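Local coordinates for protein reducing-end xylose-releasing exo-oligoxylanase Rex8A (Paenibacillus barcinonensis, PDB 6SUD) that hydrolyses xylooligosaccharides from their reducing ends, releasing xylose in the breakdown of xylan, at residues Gln100-Phe110 and Lys159-Gln170. The protein carries 1 engineered substitution. Residues are numbered along the deposited sequence; the frame is centred on the assembly and turned at random.
Sequences QHTEGRYKDYF and KILHACLHQGEQ
The irregular loop 100-110, folded through two overlapping beta turns, type I from G104 to K107 and type II from Y106 to Y109, lies against helix 159-170, with D108 and I160 5.9 Å apart at their CA atoms. Q167 suits its place because its amide reaches back to a loop carbonyl: bent at chi2 (71°), it sends NE2 to K107 O in a fairly straight hydrogen bond of 2.8 Å. The same NE2 sits over the centre of one face of the Y109 ring, 3.5 Å above it, with amide and ring planes nearly perpendicular. The ring edge meets the helix backbone near C164, and the Y109 hydroxyl hydrogen-bonds to the backbone carbonyl of D174; an alanine here would probably leave the Q167 amide without its aromatic floor and that carbonyl without its donor. A163 is small enough for its CB to meet D108 CB at 3.8 Å. D108 OD2 forms a salt bridge with K107 NZ, and D108 OD1 a long one of 4.0 Å with NZ of the extended K159, while a water links D108 OD2 to K159 O. I160 CD1 touches the edge of F110 at CE1, 3.5 Å away. The contact thus fastens the loop between helix 85-99 and strand 113-114 to helix 153-170 in the (alpha/alpha)6 barrel of glycoside hydrolase family 8.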
ATOM      1  N   GLN A 100      -2.964 -13.435 -13.106  1.00 11.37           N
ATOM      2  CA  GLN A 100      -2.241 -12.699 -14.183  1.00 11.81           C
ATOM      3  C   GLN A 100      -2.790 -13.142 -15.543  1.00 12.21           C
ATOM      4  O   GLN A 100      -2.825 -14.348 -15.811  1.00 11.69           O
ATOM      5  CB  GLN A 100      -0.727 -12.914 -14.143  1.00 11.60           C
ATOM      6  CG  GLN A 100       0.041 -11.940 -15.038  1.00 11.48           C
ATOM      7  CD  GLN A 100       1.539 -12.046 -14.890  1.00 11.75           C
ATOM      8  OE1 GLN A 100       2.091 -13.137 -14.709  1.00 11.67           O
ATOM      9  NE2 GLN A 100       2.207 -10.903 -14.970  1.00 11.44           N
ATOM     10  N   HIS A 101      -3.177 -12.174 -16.372  1.00 13.04           N
ATOM     11  CA  HIS A 101      -3.668 -12.381 -17.759  1.00 13.59           C
ATOM     12  C   HIS A 101      -2.507 -12.757 -18.689  1.00 14.18           C
ATOM     13  O   HIS A 101      -1.464 -12.082 -18.645  1.00 12.76           O
ATOM     14  CB  HIS A 101      -4.369 -11.121 -18.258  1.00 13.82           C
ATOM     15  CG  HIS A 101      -5.650 -10.819 -17.564  1.00 14.12           C
ATOM     16  ND1 HIS A 101      -6.799 -11.562 -17.777  1.00 14.79           N
ATOM     17  CD2 HIS A 101      -5.982  -9.845 -16.687  1.00 14.40           C
ATOM     18  CE1 HIS A 101      -7.782 -11.060 -17.056  1.00 14.84           C
ATOM     19  NE2 HIS A 101      -7.309 -10.004 -16.376  1.00 14.27           N
ATOM     20  N   THR A 102      -2.700 -13.766 -19.543  1.00 15.47           N
ATOM     21  CA  THR A 102      -1.664 -14.225 -20.507  1.00 16.73           C
ATOM     22  C   THR A 102      -1.914 -13.623 -21.895  1.00 18.57           C
ATOM     23  O   THR A 102      -0.973 -13.659 -22.714  1.00 18.23           O
ATOM     24  CB  THR A 102      -1.581 -15.755 -20.561  1.00 17.30           C
ATOM     25  OG1 THR A 102      -2.838 -16.272 -20.991  1.00 16.92           O
ATOM     26  CG2 THR A 102      -1.212 -16.362 -19.228  1.00 18.00           C
ATOM     27  N   GLU A 103      -3.115 -13.093 -22.150  1.00 19.71           N
ATOM     28  CA  GLU A 103      -3.495 -12.523 -23.474  1.00 21.54           C
ATOM     29  C   GLU A 103      -4.532 -11.410 -23.305  1.00 19.83           C
ATOM     30  O   GLU A 103      -5.138 -11.303 -22.221  1.00 19.22           O
ATOM     31  CB  GLU A 103      -4.030 -13.619 -24.404  1.00 24.37           C
ATOM     32  CG  GLU A 103      -5.431 -14.106 -24.079  1.00 27.65           C
ATOM     33  CD  GLU A 103      -5.558 -15.136 -22.969  1.00 31.52           C
ATOM     34  OE1 GLU A 103      -4.571 -15.341 -22.237  1.00 35.35           O
ATOM     35  OE2 GLU A 103      -6.652 -15.727 -22.835  1.00 35.16           O
ATOM     36  N   GLY A 104      -4.732 -10.637 -24.373  1.00 18.22           N
ATOM     37  CA  GLY A 104      -5.854  -9.696 -24.519  1.00 17.44           C
ATOM     38  C   GLY A 104      -5.501  -8.330 -23.976  1.00 16.32           C
ATOM     39  O   GLY A 104      -4.301  -8.071 -23.753  1.00 16.36           O
ATOM     40  N   ARG A 105      -6.511  -7.486 -23.758  1.00 16.36           N
ATOM     41  CA  ARG A 105      -6.313  -6.044 -23.460  1.00 15.53           C
ATOM     42  C   ARG A 105      -5.617  -5.865 -22.104  1.00 14.44           C
ATOM     43  O   ARG A 105      -5.014  -4.795 -21.918  1.00 14.23           O
ATOM     44  CB  ARG A 105      -7.628  -5.262 -23.522  1.00 16.14           C
ATOM     45  CG  ARG A 105      -8.641  -5.584 -22.432  1.00 16.71           C
ATOM     46  CD  ARG A 105      -9.749  -4.541 -22.398  1.00 17.52           C
ATOM     47  NE  ARG A 105     -10.367  -4.369 -23.709  1.00 18.43           N
ATOM     48  CZ  ARG A 105     -10.228  -3.304 -24.510  1.00 18.83           C
ATOM     49  NH1 ARG A 105      -9.500  -2.258 -24.149  1.00 18.90           N
ATOM     50  NH2 ARG A 105     -10.831  -3.294 -25.685  1.00 19.34           N
ATOM     51  N   TYR A 106      -5.658  -6.876 -21.224  1.00 14.19           N
ATOM     52  CA  TYR A 106      -5.086  -6.802 -19.847  1.00 13.50           C
ATOM     53  C   TYR A 106      -3.859  -7.716 -19.685  1.00 13.43           C
ATOM     54  O   TYR A 106      -3.465  -8.009 -18.546  1.00 12.82           O
ATOM     55  CB  TYR A 106      -6.159  -7.150 -18.810  1.00 13.13           C
ATOM     56  CG  TYR A 106      -7.376  -6.259 -18.797  1.00 13.29           C
ATOM     57  CD1 TYR A 106      -7.260  -4.879 -18.818  1.00 13.09           C
ATOM     58  CD2 TYR A 106      -8.654  -6.794 -18.728  1.00 13.53           C
ATOM     59  CE1 TYR A 106      -8.376  -4.057 -18.802  1.00 13.56           C
ATOM     60  CE2 TYR A 106      -9.780  -5.987 -18.702  1.00 13.35           C
ATOM     61  CZ  TYR A 106      -9.642  -4.612 -18.741  1.00 13.90           C
ATOM     62  OH  TYR A 106     -10.746  -3.811 -18.718  1.00 15.39           O
ATOM     63  N   LYS A 107      -3.245  -8.139 -20.790  1.00 13.88           N
ATOM     64  CA  LYS A 107      -2.075  -9.055 -20.793  1.00 14.45           C
ATOM     65  C   LYS A 107      -1.034  -8.578 -19.773  1.00 13.92           C
ATOM     66  O   LYS A 107      -0.627  -7.406 -19.857  1.00 13.01           O
ATOM     67  CB  LYS A 107      -1.447  -9.077 -22.191  1.00 15.50           C
ATOM     68  CG  LYS A 107      -0.322 -10.086 -22.379  1.00 17.37           C
ATOM     69  CD  LYS A 107       0.116 -10.234 -23.823  1.00 18.98           C
ATOM     70  CE  LYS A 107       1.073  -9.150 -24.269  1.00 20.83           C
ATOM     71  NZ  LYS A 107       2.464  -9.433 -23.836  1.00 23.09           N
ATOM     72  N   ASP A 108      -0.627  -9.459 -18.849  1.00 13.44           N
ATOM     73  CA  ASP A 108       0.463  -9.241 -17.854  1.00 13.67           C
ATOM     74  C   ASP A 108      -0.066  -8.465 -16.640  1.00 12.29           C
ATOM     75  O   ASP A 108       0.629  -8.459 -15.618  1.00 12.27           O
ATOM     76  CB  ASP A 108       1.686  -8.553 -18.470  1.00 15.56           C
ATOM     77  CG  ASP A 108       2.305  -9.310 -19.636  1.00 17.14           C
ATOM     78  OD1 ASP A 108       2.085 -10.532 -19.723  1.00 18.94           O
ATOM     79  OD2 ASP A 108       3.014  -8.668 -20.443  1.00 19.73           O
ATOM     80  N   TYR A 109      -1.241  -7.830 -16.742  1.00 11.20           N
ATOM     81  CA  TYR A 109      -1.994  -7.311 -15.564  1.00 10.71           C
ATOM     82  C   TYR A 109      -2.626  -8.481 -14.799  1.00 10.18           C
ATOM     83  O   TYR A 109      -2.675  -9.624 -15.309  1.00 10.30           O
ATOM     84  CB  TYR A 109      -3.092  -6.326 -15.977  1.00 10.53           C
ATOM     85  CG  TYR A 109      -2.663  -5.027 -16.616  1.00 10.84           C
ATOM     86  CD1 TYR A 109      -1.388  -4.502 -16.466  1.00 11.09           C
ATOM     87  CD2 TYR A 109      -3.586  -4.275 -17.321  1.00 10.90           C
ATOM     88  CE1 TYR A 109      -1.043  -3.281 -17.022  1.00 11.04           C
ATOM     89  CE2 TYR A 109      -3.257  -3.060 -17.893  1.00 10.76           C
ATOM     90  CZ  TYR A 109      -1.981  -2.553 -17.731  1.00 10.72           C
ATOM     91  OH  TYR A 109      -1.657  -1.344 -18.285  1.00 11.15           O
ATOM     92  N   PHE A 110      -3.117  -8.193 -13.591  1.00 10.00           N
ATOM     93  CA  PHE A 110      -3.774  -9.166 -12.678  1.00  9.87           C
ATOM     94  C   PHE A 110      -5.250  -8.798 -12.553  1.00 10.03           C
ATOM     95  O   PHE A 110      -5.550  -7.603 -12.394  1.00  9.84           O
ATOM     96  CB  PHE A 110      -3.103  -9.158 -11.306  1.00  9.83           C
ATOM     97  CG  PHE A 110      -1.637  -9.504 -11.362  1.00  9.58           C
ATOM     98  CD1 PHE A 110      -0.700  -8.554 -11.735  1.00  9.77           C
ATOM     99  CD2 PHE A 110      -1.212 -10.797 -11.097  1.00  9.83           C
ATOM    100  CE1 PHE A 110       0.648  -8.882 -11.814  1.00  9.82           C
ATOM    101  CE2 PHE A 110       0.132 -11.123 -11.166  1.00  9.77           C
ATOM    102  CZ  PHE A 110       1.059 -10.160 -11.519  1.00  9.87           C
ATOM    103  N   LYS A 159       8.371  -7.207 -16.286  1.00 10.76           N
ATOM    104  CA  LYS A 159       7.222  -7.590 -17.144  1.00 11.59           C
ATOM    105  C   LYS A 159       5.953  -6.836 -16.721  1.00 10.68           C
ATOM    106  O   LYS A 159       5.245  -6.321 -17.602  1.00 10.70           O
ATOM    107  CB  LYS A 159       7.013  -9.097 -17.027  1.00 12.26           C
ATOM    108  CG  LYS A 159       5.875  -9.681 -17.834  1.00 13.32           C
ATOM    109  CD  LYS A 159       5.820 -11.184 -17.672  1.00 13.98           C
ATOM    110  CE  LYS A 159       4.525 -11.779 -18.166  1.00 14.80           C
ATOM    111  NZ  LYS A 159       4.663 -13.239 -18.353  1.00 14.87           N
ATOM    112  N   ILE A 160       5.646  -6.810 -15.421  1.00  9.90           N
ATOM    113  CA  ILE A 160       4.462  -6.066 -14.897  1.00  9.56           C
ATOM    114  C   ILE A 160       4.614  -4.585 -15.269  1.00  9.30           C
ATOM    115  O   ILE A 160       3.672  -4.013 -15.865  1.00  9.03           O
ATOM    116  CB  ILE A 160       4.297  -6.274 -13.377  1.00  9.87           C
ATOM    117  CG1 ILE A 160       4.089  -7.750 -13.041  1.00 10.04           C
ATOM    118  CG2 ILE A 160       3.169  -5.393 -12.845  1.00  9.93           C
ATOM    119  CD1 ILE A 160       4.005  -8.052 -11.553  1.00  9.91           C
ATOM    120  N   LEU A 161       5.755  -3.970 -14.946  1.00  8.91           N
ATOM    121  CA  LEU A 161       5.943  -2.503 -15.108  1.00  9.14           C
ATOM    122  C   LEU A 161       6.044  -2.156 -16.602  1.00  9.37           C
ATOM    123  O   LEU A 161       5.639  -1.041 -16.968  1.00  9.05           O
ATOM    124  CB  LEU A 161       7.184  -2.039 -14.342  1.00  8.94           C
ATOM    125  CG  LEU A 161       7.090  -2.078 -12.817  1.00  8.75           C
ATOM    126  CD1 LEU A 161       8.294  -1.387 -12.201  1.00  8.75           C
ATOM    127  CD2 LEU A 161       5.802  -1.435 -12.322  1.00  8.70           C
ATOM    128  N   HIS A 162       6.543  -3.067 -17.439  1.00  9.89           N
ATOM    129  CA  HIS A 162       6.494  -2.889 -18.920  1.00 10.02           C
ATOM    130  C   HIS A 162       5.038  -2.702 -19.373  1.00 10.16           C
ATOM    131  O   HIS A 162       4.756  -1.710 -20.080  1.00 10.18           O
ATOM    132  CB  HIS A 162       7.127  -4.058 -19.674  1.00 10.65           C
ATOM    133  CG  HIS A 162       6.960  -3.895 -21.146  1.00 11.37           C
ATOM    134  ND1 HIS A 162       7.704  -2.988 -21.855  1.00 11.76           N
ATOM    135  CD2 HIS A 162       6.104  -4.463 -22.026  1.00 11.87           C
ATOM    136  CE1 HIS A 162       7.337  -3.016 -23.120  1.00 11.98           C
ATOM    137  NE2 HIS A 162       6.350  -3.907 -23.250  1.00 12.12           N
ATOM    138  N   ALA A 163       4.144  -3.622 -18.991  1.00 10.36           N
ATOM    139  CA  ALA A 163       2.713  -3.569 -19.362  1.00 10.18           C
ATOM    140  C   ALA A 163       2.098  -2.284 -18.784  1.00 10.08           C
ATOM    141  O   ALA A 163       1.356  -1.597 -19.499  1.00  9.91           O
ATOM    142  CB  ALA A 163       2.006  -4.815 -18.908  1.00 10.48           C
ATOM    143  N   CYS A 164       2.455  -1.921 -17.549  1.00 10.07           N
ATOM    144  CA  CYS A 164       1.937  -0.709 -16.861  1.00 10.43           C
ATOM    145  C   CYS A 164       2.144   0.539 -17.724  1.00 10.34           C
ATOM    146  O   CYS A 164       1.273   1.418 -17.703  1.00  9.86           O
ATOM    147  CB  CYS A 164       2.626  -0.499 -15.524  1.00 10.81           C
ATOM    148  SG  CYS A 164       2.049  -1.663 -14.263  1.00 11.21           S
ATOM    149  N   LEU A 165       3.270   0.642 -18.432  1.00 10.88           N
ATOM    150  CA  LEU A 165       3.568   1.852 -19.236  1.00 10.94           C
ATOM    151  C   LEU A 165       3.224   1.650 -20.715  1.00 11.67           C
ATOM    152  O   LEU A 165       2.932   2.670 -21.359  1.00 11.79           O
ATOM    153  CB  LEU A 165       5.039   2.235 -19.073  1.00 11.37           C
ATOM    154  CG  LEU A 165       5.478   2.570 -17.651  1.00 11.19           C
ATOM    155  CD1 LEU A 165       6.865   3.192 -17.672  1.00 11.62           C
ATOM    156  CD2 LEU A 165       4.473   3.495 -16.960  1.00 11.10           C
ATOM    157  N   HIS A 166       3.238   0.416 -21.226  1.00 11.69           N
ATOM    158  CA  HIS A 166       3.251   0.158 -22.691  1.00 12.27           C
ATOM    159  C   HIS A 166       2.074  -0.699 -23.157  1.00 12.45           C
ATOM    160  O   HIS A 166       2.088  -1.083 -24.344  1.00 11.53           O
ATOM    161  CB  HIS A 166       4.579  -0.493 -23.082  1.00 12.78           C
ATOM    162  CG  HIS A 166       5.760   0.354 -22.762  1.00 12.92           C
ATOM    163  ND1 HIS A 166       6.013   1.541 -23.423  1.00 13.93           N
ATOM    164  CD2 HIS A 166       6.750   0.194 -21.863  1.00 13.20           C
ATOM    165  CE1 HIS A 166       7.126   2.074 -22.942  1.00 14.14           C
ATOM    166  NE2 HIS A 166       7.595   1.262 -21.990  1.00 13.55           N
ATOM    167  N   GLN A 167       1.098  -0.984 -22.290  1.00 12.24           N
ATOM    168  CA  GLN A 167      -0.094  -1.798 -22.655  1.00 12.73           C
ATOM    169  C   GLN A 167      -0.769  -1.205 -23.901  1.00 14.08           C
ATOM    170  O   GLN A 167      -1.225  -2.012 -24.729  1.00 14.07           O
ATOM    171  CB  GLN A 167      -1.079  -1.903 -21.488  1.00 12.15           C
ATOM    172  CG  GLN A 167      -2.201  -2.900 -21.710  1.00 11.98           C
ATOM    173  CD  GLN A 167      -1.739  -4.335 -21.661  1.00 12.29           C
ATOM    174  OE1 GLN A 167      -1.347  -4.919 -22.678  1.00 12.98           O
ATOM    175  NE2 GLN A 167      -1.798  -4.926 -20.477  1.00 12.36           N
ATOM    176  N   GLY A 168      -0.841   0.124 -24.040  1.00 15.47           N
ATOM    177  CA  GLY A 168      -1.518   0.780 -25.179  1.00 18.92           C
ATOM    178  C   GLY A 168      -0.870   0.460 -26.519  1.00 21.58           C
ATOM    179  O   GLY A 168      -1.529   0.649 -27.555  1.00 22.45           O
ATOM    180  N   GLU A 169       0.387   0.012 -26.496  1.00 24.94           N
ATOM    181  CA  GLU A 169       1.194  -0.273 -27.710  1.00 27.74           C
ATOM    182  C   GLU A 169       0.985  -1.734 -28.117  1.00 30.23           C
ATOM    183  O   GLU A 169       1.051  -2.012 -29.320  1.00 28.89           O
ATOM    184  CB  GLU A 169       2.651   0.114 -27.439  1.00 29.28           C
ATOM    185  CG  GLU A 169       2.810   1.615 -27.224  1.00 31.24           C
ATOM    186  CD  GLU A 169       4.046   2.096 -26.483  1.00 33.70           C
ATOM    187  OE1 GLU A 169       4.876   1.249 -26.140  1.00 36.20           O
ATOM    188  OE2 GLU A 169       4.170   3.323 -26.254  1.00 35.38           O
ATOM    189  N   GLN A 170       0.691  -2.623 -27.165  1.00 33.90           N
ATOM    190  CA  GLN A 170       0.496  -4.076 -27.430  1.00 37.18           C
ATOM    191  C   GLN A 170      -0.747  -4.360 -28.273  1.00 37.26           C
ATOM    192  O   GLN A 170      -0.803  -5.440 -28.886  1.00 40.15           O
ATOM    193  CB  GLN A 170       0.362  -4.839 -26.119  1.00 39.55           C
ATOM    194  CG  GLN A 170       1.700  -5.031 -25.442  1.00 41.95           C
ATOM    195  CD  GLN A 170       2.599  -5.825 -26.359  1.00 43.46           C
ATOM    196  OE1 GLN A 170       2.450  -7.035 -26.512  1.00 44.32           O
ATOM    197  NE2 GLN A 170       3.524  -5.132 -27.022  1.00 43.35           N
TER
HETATM  198  O   HOH W   1       4.438 -13.976 -15.767  1.00 17.23           O
HETATM  199  O   HOH W   2       1.264  -6.373 -22.073  1.00 18.17           O
HETATM  200  O   HOH W   3       4.958  -7.011 -20.149  1.00  9.37           O